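Side-chain contacts in Lin2722 protein (PDB 3DS8), which is of unknown function but has the alpha/beta-hydrolase fold and probably acts as a serine hydrolase: residues Asn69-Pro73 with Asp74-Lys78; Ser17-Asp20 with Lys21-Asp24; His222-Leu225 with His226-Pro229; Leu197-Arg200 with Leu201-Pro204; Asp136-Pro139 with Asn140-Gly143. All blocks are in the same frame, centred on the assembly; numbering follows the deposited sequence.

All five contacts are local and lie in loops or helix starts around the mixed, mostly parallel sheet of one alpha/beta-hydrolase chain. In chain order they run contact 2 (start of helix 20-30), contact 1 (start of helix 73-91), contact 5 (start of helix 139-142), contact 4 (between helix 193-196 and strand 209-216) and contact 3 (before helix 229-240). Contact 3 carries H222 of a probable S102-H222-D188 triad; contact 2, its centre 11 Å away, touches it through K21 and E227, and W76 of contact 1 touches the probable nucleophile elbow. These three therefore border the likely active site. Contacts 4 and 5 form a separate pair, about 5 Å apart between nearest atoms without touching.

Contact 1. Residues Asn69-Pro73 with Asp74-Lys78; sequences NQATP and DDWSK
The hydroxyl T72 OG1 donates a 2.7 Å hydrogen bond to D74 OD1, at the N-terminus of helix 73-91, where T72 is the N-cap residue. The bond meets OD1 on its anti side, 32° out of the carboxylate plane. D74 CG sits between its own backbone N and carbonyl carbon (chi1 59°), a rotation that brings the carboxylate back to the threonine. T72 OG1 also packs against D75, 3.4 Å from D75 CB. Below the cap the first helical turns close: W76 N donates to T72 O at 2.9 Å, nearly straight at 171°, and S77 N donates to P73 O. W76 turns its indole back under the incoming loop. A71 CB lies 3.7 Å from W76 NE1, while A71 O stands over one face of the ring, offset toward its rim. The indole N-H itself is used by Q68 O. F66 stacks on the ring and H10 meets it steeply, which places the indole beside the strand 61-66 end and the probable active-site loops. At the far edge of the indole, near its plane, N69 O approaches W76 CZ2 to 3.6 Å.

Contact 2. Residues Ser17-Asp20 with Lys21-Asp24; sequences SSLD and KMAD. With SO4 (sulfate ion), chain C.
A type I turn from S17 to D20, closed by D20 N donating to S17 O, leads into helix 20-30 with L19 at the N-cap position; A23 N donates to L19 O at 2.9 Å and D24 N to D20 O at 2.8 Å. Of the side chains, L19 and selenomethionine M22 make the apolar contact, L19 CD2 lying 4.3 Å from M22 SE. M22 leaves the helix with CG anti to the backbone N (chi1 -178°) and bends at its last torsion. Both residues rest on L8 and V99, so the start of the helix is seated on the central parallel strands of an alpha/beta-hydrolase sheet. D24 lays CB and CG against D20 O, with D24 CG 3.1 Å from that oxygen; the D24 carboxylate oxygens stand farther off and are not bonded to it. D20 and D24 lie one helical turn apart, their OD1 atoms 5.2 Å from each other; the charge of D20 is met by a salt bridge to K63. The K21 chain is fully extended, all four torsions near 180°, and its NZ reaches E227 O. A water links the loop to the helix: it donates to S18 O and accepts from K21 N, supplying a partner to an amide of the first helical turn. S18 OG, which also bonds to N15 N, donates at 2.8 Å to O3 of a sulfate ion that is probably from the crystallisation liquor; G11 N binds the same ion.

Contact 3. Residues His222-Leu225 with His226-Pro229; sequences HQTL and HETP. With SO4 (sulfate ion), chain B.
Two consecutive turns carry the chain from H222 to E227, bringing Q223 O, T224 and L225 against H226, E227 and T228 in the loop between strand 209-216 and helix 229-240. In an alpha/beta-hydrolase fold this loop carries the catalytic histidine, and the geometry of H222 is consistent with that role: ND1 is bonded to D188, and S102 lies close to NE2. H222 NE2 also donates to O2 of a sulfate, 2.9 Å away in the plane of the ring; the ion, probably from the crystallisation liquor, is held as well by S12 and N103 N. From Q223 it is the backbone that takes part, with O lying 3.2 Å from H226 CE1 at the edge of the imidazole. T224 closes the second turn, its O accepting from E227 N at 2.9 Å, with the donor standing above the carbonyl plane. T224 CG2 approaches E227 OE1 to 3.7 Å, the two side chains crossing at a slant. L225 O accepts a hydrogen bond from S231 OG in the first turn of helix 229-240. H226 keeps its ring above its own main chain, CG flanked by N and C (chi1 65°), and E227 CG lies over the centre of one ring face, 3.8 Å above the plane. The ring also stacks on H101, and NE2 bonds weakly to S18 O. T228, the N-cap residue, bonds through OG1 to S231 N and to Q215 OE1, while T228 OG1 stays 3.4 Å from L225 O.

Contact 4. Residues Leu197-Arg200 with Leu201-Pro204; sequences LATR and LFMP
T199 O is gripped by two backbone amides on the tightly packed side of this turn: M203 N at 2.8 Å, nearly in line with the carbonyl, and F202 N at 3.1 Å from above the carbonyl plane. The same oxygen stands over one face of the F202 ring, offset toward the rim. A chi1 of 66° swings that ring back along T199; F202 CE2 comes within 3.5 Å of T199 CA, and F202 CZ within 3.7 Å of T199 CG2. Selenomethionine M203 adds its CG 4.0 Å from T199 CB before the chain bends away. Residues 198-200 form a short 3-10 segment continuing into L201, closed by L201 N donating to A198 O, within the connection from helix 193-196 to strand 209-216 of the alpha/beta-hydrolase sheet. The buried side of the turn meets two strands and two helices: T199 OG1 bonds to Y210 OH, M203 touches V174, and F202 reaches T109 of helix 103-114 and F161 of helix 156-163. R200 is buried too, its guanidinium held by a salt bridge to E212 and by the carbonyls of L146 and F148. L201 and P204, by contrast, are partly exposed and meet backbone atoms of 197-200. L201 CB lies 3.5 Å from A198 O, and P204, though on this more open side, still sits close, its CG 3.3 Å from R200 O.

Contact 5. Residues Asp136-Pro139 with Asn140-Gly143; sequences DLDP and NDNG
D138 holds its carboxylate over the first turn of helix 139-142: with CG anti to the backbone N (chi1 -163°), OD1 accepts from N140 N at 2.9 Å, from above the carboxylate plane. N140 CB packs against that same oxygen, and the N140 amide plane is turned 39° from the carboxylate. D141 has its CG beside the backbone N (chi1 -70°), which brings OD2 to 3.5 Å from D138 CB. This is a side-chain N-cap on a short, weakly bonded helix, in the loop region after strand 123-130 of the alpha/beta-hydrolase sheet. The two carboxylates lie close, D138 OD2 being 4.3 Å from D141 OD2, a proximity that could raise the proton affinity of either. Two waters may offset this: one donates to D141 OD2 and accepts from D138 N, the other donates to D138 OD2 and weakly to D141 OD2. D141 OD1 bonds to N153. N142 curls back, and D138 O accepts from D141 N at 3.1 Å and from N142 ND2 at 2.9 Å, on opposite faces of its plane; N142 OD1 is taken by N135. The turn ends where G143, with positive phi, gives its N to P139 O at 2.8 Å.

Contact 1. Residues Asn69-Pro73 with Asp74-Lys78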
loop_
_atom_site.group_PDB
_atom_site.type_symbol
_atom_site.label_atom_id
_atom_site.label_comp_id
_atom_site.label_asym_id
_atom_site.label_seq_id
_atom_site.Cartn_x
_atom_site.Cartn_y
_atom_site.Cartn_z
ATOM N N ASN A 69 13.107 -3.031 -10.258
ATOM C CA ASN A 69 11.821 -2.308 -10.176
ATOM C C ASN A 69 10.714 -2.931 -11.022
ATOM O O ASN A 69 9.616 -2.377 -11.142
ATOM C CB ASN A 69 12.034 -0.800 -10.438
ATOM C CG ASN A 69 12.316 -0.468 -11.909
ATOM O OD1 ASN A 69 12.664 -1.330 -12.685
ATOM N ND2 ASN A 69 12.250 0.823 -12.259
ATOM N N GLN A 70 10.978 -4.116 -11.577
ATOM C CA GLN A 70 9.925 -4.906 -12.268
ATOM C C GLN A 70 9.789 -6.303 -11.677
ATOM O O GLN A 70 9.104 -7.155 -12.241
ATOM C CB GLN A 70 10.175 -5.014 -13.774
ATOM C CG GLN A 70 10.336 -3.712 -14.444
ATOM C CD GLN A 70 9.057 -3.078 -14.882
ATOM O OE1 GLN A 70 7.966 -3.532 -14.557
ATOM N NE2 GLN A 70 9.186 -1.980 -15.657
ATOM N N ALA A 71 10.365 -6.526 -10.497
ATOM C CA ALA A 71 10.252 -7.834 -9.851
ATOM C C ALA A 71 8.893 -8.086 -9.217
ATOM O O ALA A 71 8.051 -7.180 -9.055
ATOM C CB ALA A 71 11.411 -7.994 -8.771
ATOM N N THR A 72 8.672 -9.335 -8.793
ATOM C CA THR A 72 7.379 -9.742 -8.266
ATOM C C THR A 72 7.162 -9.128 -6.885
ATOM O O THR A 72 8.104 -8.868 -6.148
ATOM C CB THR A 72 7.283 -11.283 -8.100
ATOM O OG1 THR A 72 8.197 -11.725 -7.077
ATOM C CG2 THR A 72 7.640 -11.965 -9.415
ATOM N N PRO A 73 5.905 -8.908 -6.538
ATOM C CA PRO A 73 5.649 -8.283 -5.253
ATOM C C PRO A 73 6.127 -9.136 -4.084
ATOM O O PRO A 73 6.493 -8.569 -3.044
ATOM C CB PRO A 73 4.154 -8.070 -5.234
ATOM C CG PRO A 73 3.587 -8.861 -6.304
ATOM C CD PRO A 73 4.672 -9.160 -7.308
ATOM N N ASP A 74 6.128 -10.468 -4.222
ATOM C CA ASP A 74 6.650 -11.268 -3.113
ATOM C C ASP A 74 8.161 -11.179 -2.998
ATOM O O ASP A 74 8.693 -11.190 -1.869
ATOM C CB ASP A 74 6.101 -12.710 -3.080
ATOM C CG ASP A 74 6.391 -13.505 -4.289
ATOM O OD1 ASP A 74 6.535 -12.952 -5.386
ATOM O OD2 ASP A 74 6.383 -14.756 -4.140
ATOM N N ASP A 75 8.878 -11.011 -4.118
ATOM C CA ASP A 75 10.317 -10.687 -4.023
ATOM C C ASP A 75 10.554 -9.308 -3.368
ATOM O O ASP A 75 11.430 -9.159 -2.465
ATOM C CB ASP A 75 10.984 -10.733 -5.371
ATOM C CG ASP A 75 11.286 -12.179 -5.812
ATOM O OD1 ASP A 75 11.287 -13.089 -4.975
ATOM O OD2 ASP A 75 11.505 -12.391 -6.975
ATOM N N TRP A 76 9.759 -8.337 -3.777
ATOM C CA TRP A 76 9.817 -7.015 -3.137
ATOM C C TRP A 76 9.606 -7.113 -1.611
ATOM O O TRP A 76 10.334 -6.489 -0.831
ATOM C CB TRP A 76 8.791 -6.064 -3.747
ATOM C CG TRP A 76 9.225 -5.437 -5.020
ATOM C CD1 TRP A 76 10.288 -5.753 -5.801
ATOM C CD2 TRP A 76 8.557 -4.360 -5.662
ATOM N NE1 TRP A 76 10.324 -4.931 -6.921
ATOM C CE2 TRP A 76 9.266 -4.059 -6.847
ATOM C CE3 TRP A 76 7.434 -3.593 -5.324
ATOM C CZ2 TRP A 76 8.865 -3.041 -7.728
ATOM C CZ3 TRP A 76 7.046 -2.566 -6.190
ATOM C CH2 TRP A 76 7.748 -2.321 -7.385
ATOM N N SER A 77 8.592 -7.848 -1.191
ATOM C CA SER A 77 8.317 -7.990 0.244
ATOM C C SER A 77 9.495 -8.552 1.020
ATOM O O SER A 77 9.796 -8.082 2.123
ATOM C CB SER A 77 7.107 -8.858 0.441
ATOM O OG SER A 77 6.787 -9.009 1.810
ATOM N N LYS A 78 10.138 -9.599 0.479
ATOM C CA LYS A 78 11.352 -10.178 1.095
ATOM C C LYS A 78 12.487 -9.169 1.191
ATOM O O LYS A 78 13.147 -9.075 2.221
ATOM C CB LYS A 78 11.829 -11.389 0.293
ATOM C CG LYS A 78 10.878 -12.557 0.334
ATOM C CD LYS A 78 11.462 -13.745 -0.432
ATOM C CE LYS A 78 10.376 -14.656 -0.943
ATOM N NZ LYS A 78 9.392 -15.016 0.145
#

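Contact 2. Residues Ser17-Asp20 with Lys21-Asp24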
loop_
_atom_site.group_PDB
_atom_site.type_symbol
_atom_site.label_atom_id
_atom_site.label_comp_id
_atom_site.label_asym_id
_atom_site.label_seq_id
_atom_site.Cartn_x
_atom_site.Cartn_y
_atom_site.Cartn_z
ATOM N N SER A 17 11.401 8.231 -6.177
ATOM C CA SER A 17 10.809 9.563 -6.400
ATOM C C SER A 17 9.377 9.487 -6.892
ATOM O O SER A 17 8.709 10.508 -7.037
ATOM C CB SER A 17 11.630 10.295 -7.460
ATOM O OG SER A 17 12.874 10.609 -6.913
ATOM N N SER A 18 8.900 8.265 -7.141
ATOM C CA SER A 18 7.617 8.103 -7.798
ATOM C C SER A 18 6.430 8.688 -6.996
ATOM O O SER A 18 5.422 9.064 -7.592
ATOM C CB SER A 18 7.342 6.636 -8.051
ATOM O OG SER A 18 8.169 6.044 -9.058
ATOM N N LEU A 19 6.493 8.664 -5.665
ATOM C CA LEU A 19 5.393 9.190 -4.831
ATOM C C LEU A 19 5.742 10.596 -4.277
ATOM O O LEU A 19 5.211 11.030 -3.249
ATOM C CB LEU A 19 5.011 8.223 -3.706
ATOM C CG LEU A 19 4.054 7.109 -4.129
ATOM C CD1 LEU A 19 4.695 6.140 -5.178
ATOM C CD2 LEU A 19 3.505 6.307 -2.882
ATOM N N ASP A 20 6.604 11.316 -4.973
ATOM C CA ASP A 20 6.971 12.671 -4.530
ATOM C C ASP A 20 5.816 13.669 -4.544
ATOM O O ASP A 20 5.850 14.639 -3.778
ATOM C CB ASP A 20 8.145 13.236 -5.326
ATOM C CG ASP A 20 9.521 12.742 -4.809
ATOM O OD1 ASP A 20 9.618 12.046 -3.762
ATOM O OD2 ASP A 20 10.513 13.083 -5.448
ATOM N N LYS A 21 4.792 13.480 -5.377
ATOM C CA LYS A 21 3.713 14.469 -5.341
ATOM C C LYS A 21 3.046 14.381 -3.970
ATOM O O LYS A 21 2.848 15.407 -3.279
ATOM C CB LYS A 21 2.724 14.307 -6.460
ATOM C CG LYS A 21 1.661 15.406 -6.498
ATOM C CD LYS A 21 0.652 15.194 -7.592
ATOM C CE LYS A 21 -0.404 16.315 -7.670
ATOM N NZ LYS A 21 -1.436 16.090 -8.736
HETATM N N MSE A 22 2.690 13.163 -3.608
HETATM C CA MSE A 22 2.143 12.871 -2.285
HETATM C C MSE A 22 3.053 13.319 -1.152
HETATM O O MSE A 22 2.629 14.028 -0.227
HETATM C CB MSE A 22 1.894 11.373 -2.136
HETATM C CG MSE A 22 1.295 11.055 -0.814
HETATM SE SE MSE A 22 0.967 9.133 -0.798
HETATM C CE MSE A 22 -0.576 9.088 -2.062
ATOM N N ALA A 23 4.318 12.913 -1.214
ATOM C CA ALA A 23 5.252 13.284 -0.173
ATOM C C ALA A 23 5.376 14.788 0.002
ATOM O O ALA A 23 5.411 15.296 1.143
ATOM C CB ALA A 23 6.612 12.636 -0.407
ATOM N N ASP A 24 5.483 15.510 -1.110
ATOM C CA ASP A 24 5.617 16.962 -1.070
ATOM C C ASP A 24 4.373 17.606 -0.445
ATOM O O ASP A 24 4.483 18.558 0.301
ATOM C CB ASP A 24 5.864 17.545 -2.476
ATOM C CG ASP A 24 7.302 17.310 -2.993
ATOM O OD1 ASP A 24 8.167 16.815 -2.217
ATOM O OD2 ASP A 24 7.550 17.647 -4.187
HETATM S S SO4 C . 5.068 4.489 -10.488
HETATM O O1 SO4 C . 4.872 4.423 -9.155
HETATM O O2 SO4 C . 3.820 4.757 -11.269
HETATM O O3 SO4 C . 5.997 5.591 -10.809
HETATM O O4 SO4 C . 5.618 3.195 -10.996
HETATM O O HOH W 1 4.198 11.495 -7.458
#

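Contact 3. Residues His222-Leu225 with His226-Pro229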
loop_
_atom_site.group_PDB
_atom_site.type_symbol
_atom_site.label_atom_id
_atom_site.label_comp_id
_atom_site.label_asym_id
_atom_site.label_seq_id
_atom_site.Cartn_x
_atom_site.Cartn_y
_atom_site.Cartn_z
ATOM N N HIS A 222 -4.358 4.222 -14.391
ATOM C CA HIS A 222 -3.440 3.456 -13.557
ATOM C C HIS A 222 -2.133 4.187 -13.261
ATOM O O HIS A 222 -1.725 4.267 -12.108
ATOM C CB HIS A 222 -3.097 2.114 -14.236
ATOM C CG HIS A 222 -2.336 1.191 -13.355
ATOM N ND1 HIS A 222 -2.884 0.643 -12.207
ATOM C CD2 HIS A 222 -1.071 0.713 -13.442
ATOM C CE1 HIS A 222 -1.976 -0.119 -11.622
ATOM N NE2 HIS A 222 -0.867 -0.087 -12.342
ATOM N N GLN A 223 -1.506 4.700 -14.310
ATOM C CA GLN A 223 -0.134 5.177 -14.281
ATOM C C GLN A 223 0.063 6.361 -13.299
ATOM O O GLN A 223 1.154 6.520 -12.720
ATOM C CB GLN A 223 0.291 5.588 -15.701
ATOM C CG GLN A 223 0.500 4.415 -16.643
ATOM C CD GLN A 223 -0.763 3.826 -17.358
ATOM O OE1 GLN A 223 -1.915 4.162 -17.065
ATOM N NE2 GLN A 223 -0.493 2.930 -18.346
ATOM N N THR A 224 -0.987 7.155 -13.126
ATOM C CA THR A 224 -0.938 8.354 -12.297
ATOM C C THR A 224 -1.941 8.350 -11.130
ATOM O O THR A 224 -2.245 9.397 -10.518
ATOM C CB THR A 224 -1.094 9.597 -13.192
ATOM O OG1 THR A 224 -2.266 9.510 -14.018
ATOM C CG2 THR A 224 0.148 9.711 -14.093
ATOM N N LEU A 225 -2.500 7.189 -10.817
ATOM C CA LEU A 225 -3.565 7.126 -9.820
ATOM C C LEU A 225 -3.099 7.582 -8.405
ATOM O O LEU A 225 -3.863 8.126 -7.622
ATOM C CB LEU A 225 -4.165 5.704 -9.763
ATOM C CG LEU A 225 -5.407 5.523 -8.887
ATOM C CD1 LEU A 225 -6.579 6.377 -9.360
ATOM C CD2 LEU A 225 -5.772 3.989 -8.830
ATOM N N HIS A 226 -1.835 7.331 -8.108
ATOM C CA HIS A 226 -1.168 7.818 -6.868
ATOM C C HIS A 226 -0.893 9.344 -6.845
ATOM O O HIS A 226 -0.412 9.849 -5.820
ATOM C CB HIS A 226 0.126 7.076 -6.666
ATOM C CG HIS A 226 1.133 7.338 -7.735
ATOM N ND1 HIS A 226 0.890 7.081 -9.066
ATOM C CD2 HIS A 226 2.393 7.823 -7.667
ATOM C CE1 HIS A 226 1.948 7.430 -9.775
ATOM N NE2 HIS A 226 2.872 7.900 -8.954
ATOM N N GLU A 227 -1.255 10.037 -7.921
ATOM C CA GLU A 227 -1.088 11.489 -8.037
ATOM C C GLU A 227 -2.390 12.274 -8.114
ATOM O O GLU A 227 -2.368 13.498 -8.191
ATOM C CB GLU A 227 -0.272 11.844 -9.258
ATOM C CG GLU A 227 1.172 11.308 -9.126
ATOM C CD GLU A 227 2.098 11.723 -10.246
ATOM O OE1 GLU A 227 1.630 11.780 -11.399
ATOM O OE2 GLU A 227 3.319 11.987 -9.973
ATOM N N THR A 228 -3.517 11.589 -8.107
ATOM C CA THR A 228 -4.771 12.297 -8.265
ATOM C C THR A 228 -5.028 13.072 -6.976
ATOM O O THR A 228 -4.666 12.620 -5.854
ATOM C CB THR A 228 -5.972 11.415 -8.584
ATOM O OG1 THR A 228 -6.247 10.563 -7.486
ATOM C CG2 THR A 228 -5.765 10.590 -9.868
ATOM N N PRO A 229 -5.645 14.237 -7.107
ATOM C CA PRO A 229 -6.028 14.914 -5.894
ATOM C C PRO A 229 -6.823 14.037 -4.941
ATOM O O PRO A 229 -6.597 14.088 -3.729
ATOM C CB PRO A 229 -6.906 16.057 -6.413
ATOM C CG PRO A 229 -6.298 16.423 -7.729
ATOM C CD PRO A 229 -5.904 15.059 -8.298
HETATM S S SO4 B . 2.171 -2.601 -11.493
HETATM O O1 SO4 B . 1.032 -3.359 -10.929
HETATM O O2 SO4 B . 1.708 -1.475 -12.282
HETATM O O3 SO4 B . 3.014 -2.049 -10.425
HETATM O O4 SO4 B . 2.947 -3.538 -12.360
#

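Contact 4. Residues Leu197-Arg200 with Leu201-Pro204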
loop_
_atom_site.group_PDB
_atom_site.type_symbol
_atom_site.label_atom_id
_atom_site.label_comp_id
_atom_site.label_asym_id
_atom_site.label_seq_id
_atom_site.Cartn_x
_atom_site.Cartn_y
_atom_site.Cartn_z
ATOM N N LEU A 197 -9.814 -4.033 -5.701
ATOM C CA LEU A 197 -10.647 -4.084 -4.512
ATOM C C LEU A 197 -10.752 -5.468 -3.908
ATOM O O LEU A 197 -11.488 -5.652 -2.940
ATOM C CB LEU A 197 -12.037 -3.605 -4.867
ATOM C CG LEU A 197 -12.204 -2.166 -5.355
ATOM C CD1 LEU A 197 -13.662 -2.042 -5.906
ATOM C CD2 LEU A 197 -11.898 -1.140 -4.281
ATOM N N ALA A 198 -9.986 -6.421 -4.426
ATOM C CA ALA A 198 -10.182 -7.825 -4.048
ATOM C C ALA A 198 -9.726 -8.112 -2.611
ATOM O O ALA A 198 -10.071 -9.144 -2.052
ATOM C CB ALA A 198 -9.543 -8.745 -5.059
ATOM N N THR A 199 -9.027 -7.155 -1.995
ATOM C CA THR A 199 -8.853 -7.098 -0.547
ATOM C C THR A 199 -10.154 -7.317 0.223
ATOM O O THR A 199 -10.121 -7.776 1.354
ATOM C CB THR A 199 -8.229 -5.746 -0.119
ATOM O OG1 THR A 199 -8.703 -4.698 -0.980
ATOM C CG2 THR A 199 -6.671 -5.818 -0.208
ATOM N N ARG A 200 -11.293 -6.998 -0.397
ATOM C CA ARG A 200 -12.603 -7.219 0.228
ATOM C C ARG A 200 -12.815 -8.655 0.683
ATOM O O ARG A 200 -13.608 -8.928 1.596
ATOM C CB ARG A 200 -13.657 -6.895 -0.852
ATOM C CG ARG A 200 -15.007 -6.936 -0.473
ATOM C CD ARG A 200 -15.834 -6.740 -1.729
ATOM N NE ARG A 200 -15.779 -5.361 -2.216
ATOM C CZ ARG A 200 -16.645 -4.876 -3.107
ATOM N NH1 ARG A 200 -17.616 -5.646 -3.558
ATOM N NH2 ARG A 200 -16.564 -3.623 -3.529
ATOM N N LEU A 201 -12.115 -9.578 0.041
ATOM C CA LEU A 201 -12.290 -11.001 0.296
ATOM C C LEU A 201 -11.376 -11.587 1.374
ATOM O O LEU A 201 -11.532 -12.760 1.731
ATOM C CB LEU A 201 -12.153 -11.771 -1.010
ATOM C CG LEU A 201 -13.091 -11.260 -2.129
ATOM C CD1 LEU A 201 -12.999 -12.130 -3.290
ATOM C CD2 LEU A 201 -14.555 -11.139 -1.677
ATOM N N PHE A 202 -10.469 -10.786 1.923
ATOM C CA PHE A 202 -9.579 -11.284 2.959
ATOM C C PHE A 202 -9.235 -10.287 4.066
ATOM O O PHE A 202 -8.861 -10.714 5.169
ATOM C CB PHE A 202 -8.307 -11.932 2.332
ATOM C CG PHE A 202 -7.397 -10.990 1.594
ATOM C CD1 PHE A 202 -6.313 -10.409 2.234
ATOM C CD2 PHE A 202 -7.565 -10.727 0.236
ATOM C CE1 PHE A 202 -5.470 -9.583 1.581
ATOM C CE2 PHE A 202 -6.701 -9.891 -0.423
ATOM C CZ PHE A 202 -5.654 -9.313 0.236
HETATM N N MSE A 203 -9.420 -8.983 3.829
HETATM C CA MSE A 203 -9.106 -8.037 4.888
HETATM C C MSE A 203 -10.221 -7.832 5.936
HETATM O O MSE A 203 -9.928 -7.783 7.146
HETATM C CB MSE A 203 -8.627 -6.723 4.304
HETATM C CG MSE A 203 -7.318 -6.867 3.598
HETATM SE SE MSE A 203 -5.898 -7.394 4.892
HETATM C CE MSE A 203 -4.329 -6.851 3.821
ATOM N N PRO A 204 -11.487 -7.707 5.510
ATOM C CA PRO A 204 -12.540 -7.562 6.533
ATOM C C PRO A 204 -12.529 -8.684 7.581
ATOM O O PRO A 204 -12.461 -9.830 7.220
ATOM C CB PRO A 204 -13.835 -7.630 5.718
ATOM C CG PRO A 204 -13.423 -7.163 4.327
ATOM C CD PRO A 204 -12.021 -7.604 4.136
#

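Contact 5. Residues Asp136-Pro139 with Asn140-Gly143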
loop_
_atom_site.group_PDB
_atom_site.type_symbol
_atom_site.label_atom_id
_atom_site.label_comp_id
_atom_site.label_asym_id
_atom_site.label_seq_id
_atom_site.Cartn_x
_atom_site.Cartn_y
_atom_site.Cartn_z
ATOM N N ASP A 136 -4.502 -9.839 -10.031
ATOM C CA ASP A 136 -3.823 -9.673 -11.302
ATOM C C ASP A 136 -4.670 -8.903 -12.347
ATOM O O ASP A 136 -5.504 -8.047 -11.966
ATOM C CB ASP A 136 -3.244 -11.023 -11.803
ATOM C CG ASP A 136 -2.255 -11.660 -10.797
ATOM O OD1 ASP A 136 -1.572 -10.931 -10.072
ATOM O OD2 ASP A 136 -2.113 -12.884 -10.823
ATOM N N LEU A 137 -4.434 -9.120 -13.636
ATOM C CA LEU A 137 -4.931 -8.208 -14.651
ATOM C C LEU A 137 -6.031 -8.751 -15.571
ATOM O O LEU A 137 -6.541 -8.035 -16.392
ATOM C CB LEU A 137 -3.769 -7.716 -15.527
ATOM C CG LEU A 137 -2.551 -7.173 -14.796
ATOM C CD1 LEU A 137 -1.566 -6.632 -15.806
ATOM C CD2 LEU A 137 -2.946 -6.042 -13.801
ATOM N N ASP A 138 -6.316 -10.032 -15.516
ATOM C CA ASP A 138 -7.235 -10.637 -16.482
ATOM C C ASP A 138 -8.688 -10.237 -16.216
ATOM O O ASP A 138 -9.225 -10.571 -15.191
ATOM C CB ASP A 138 -7.089 -12.153 -16.455
ATOM C CG ASP A 138 -7.679 -12.828 -17.666
ATOM O OD1 ASP A 138 -8.667 -12.333 -18.256
ATOM O OD2 ASP A 138 -7.098 -13.876 -18.054
ATOM N N PRO A 139 -9.343 -9.576 -17.186
ATOM C CA PRO A 139 -10.756 -9.218 -16.932
ATOM C C PRO A 139 -11.640 -10.423 -16.729
ATOM O O PRO A 139 -12.608 -10.338 -15.990
ATOM C CB PRO A 139 -11.192 -8.449 -18.188
ATOM C CG PRO A 139 -10.039 -8.444 -19.098
ATOM C CD PRO A 139 -8.842 -9.037 -18.453
ATOM N N ASN A 140 -11.318 -11.536 -17.385
ATOM C CA ASN A 140 -12.074 -12.786 -17.165
ATOM C C ASN A 140 -12.047 -13.325 -15.729
ATOM O O ASN A 140 -13.022 -13.976 -15.308
ATOM C CB ASN A 140 -11.604 -13.877 -18.117
ATOM C CG ASN A 140 -11.925 -13.569 -19.560
ATOM O OD1 ASN A 140 -12.883 -12.835 -19.862
ATOM N ND2 ASN A 140 -11.144 -14.150 -20.472
ATOM N N ASP A 141 -10.974 -13.065 -14.984
ATOM C CA ASP A 141 -10.830 -13.519 -13.617
ATOM C C ASP A 141 -11.599 -12.584 -12.646
ATOM O O ASP A 141 -11.824 -12.935 -11.489
ATOM C CB ASP A 141 -9.357 -13.545 -13.197
ATOM C CG ASP A 141 -8.546 -14.633 -13.871
ATOM O OD1 ASP A 141 -9.146 -15.608 -14.398
ATOM O OD2 ASP A 141 -7.290 -14.523 -13.841
ATOM N N ASN A 142 -11.910 -11.380 -13.113
ATOM C CA ASN A 142 -12.419 -10.330 -12.237
ATOM C C ASN A 142 -13.850 -9.893 -12.496
ATOM O O ASN A 142 -14.637 -9.692 -11.547
ATOM C CB ASN A 142 -11.430 -9.165 -12.286
ATOM C CG ASN A 142 -10.123 -9.530 -11.602
ATOM O OD1 ASN A 142 -10.101 -9.681 -10.384
ATOM N ND2 ASN A 142 -9.053 -9.808 -12.385
ATOM N N GLY A 143 -14.193 -9.719 -13.764
ATOM C CA GLY A 143 -15.547 -9.326 -14.106
ATOM C C GLY A 143 -15.853 -7.866 -13.809
ATOM O O GLY A 143 -14.947 -7.014 -13.723
HETATM O O HOH W 2 -6.076 -12.159 -13.302
HETATM O O HOH W 3 -5.115 -15.085 -16.337
HETATM O O HOH W 4 -12.889 -7.098 -15.491
#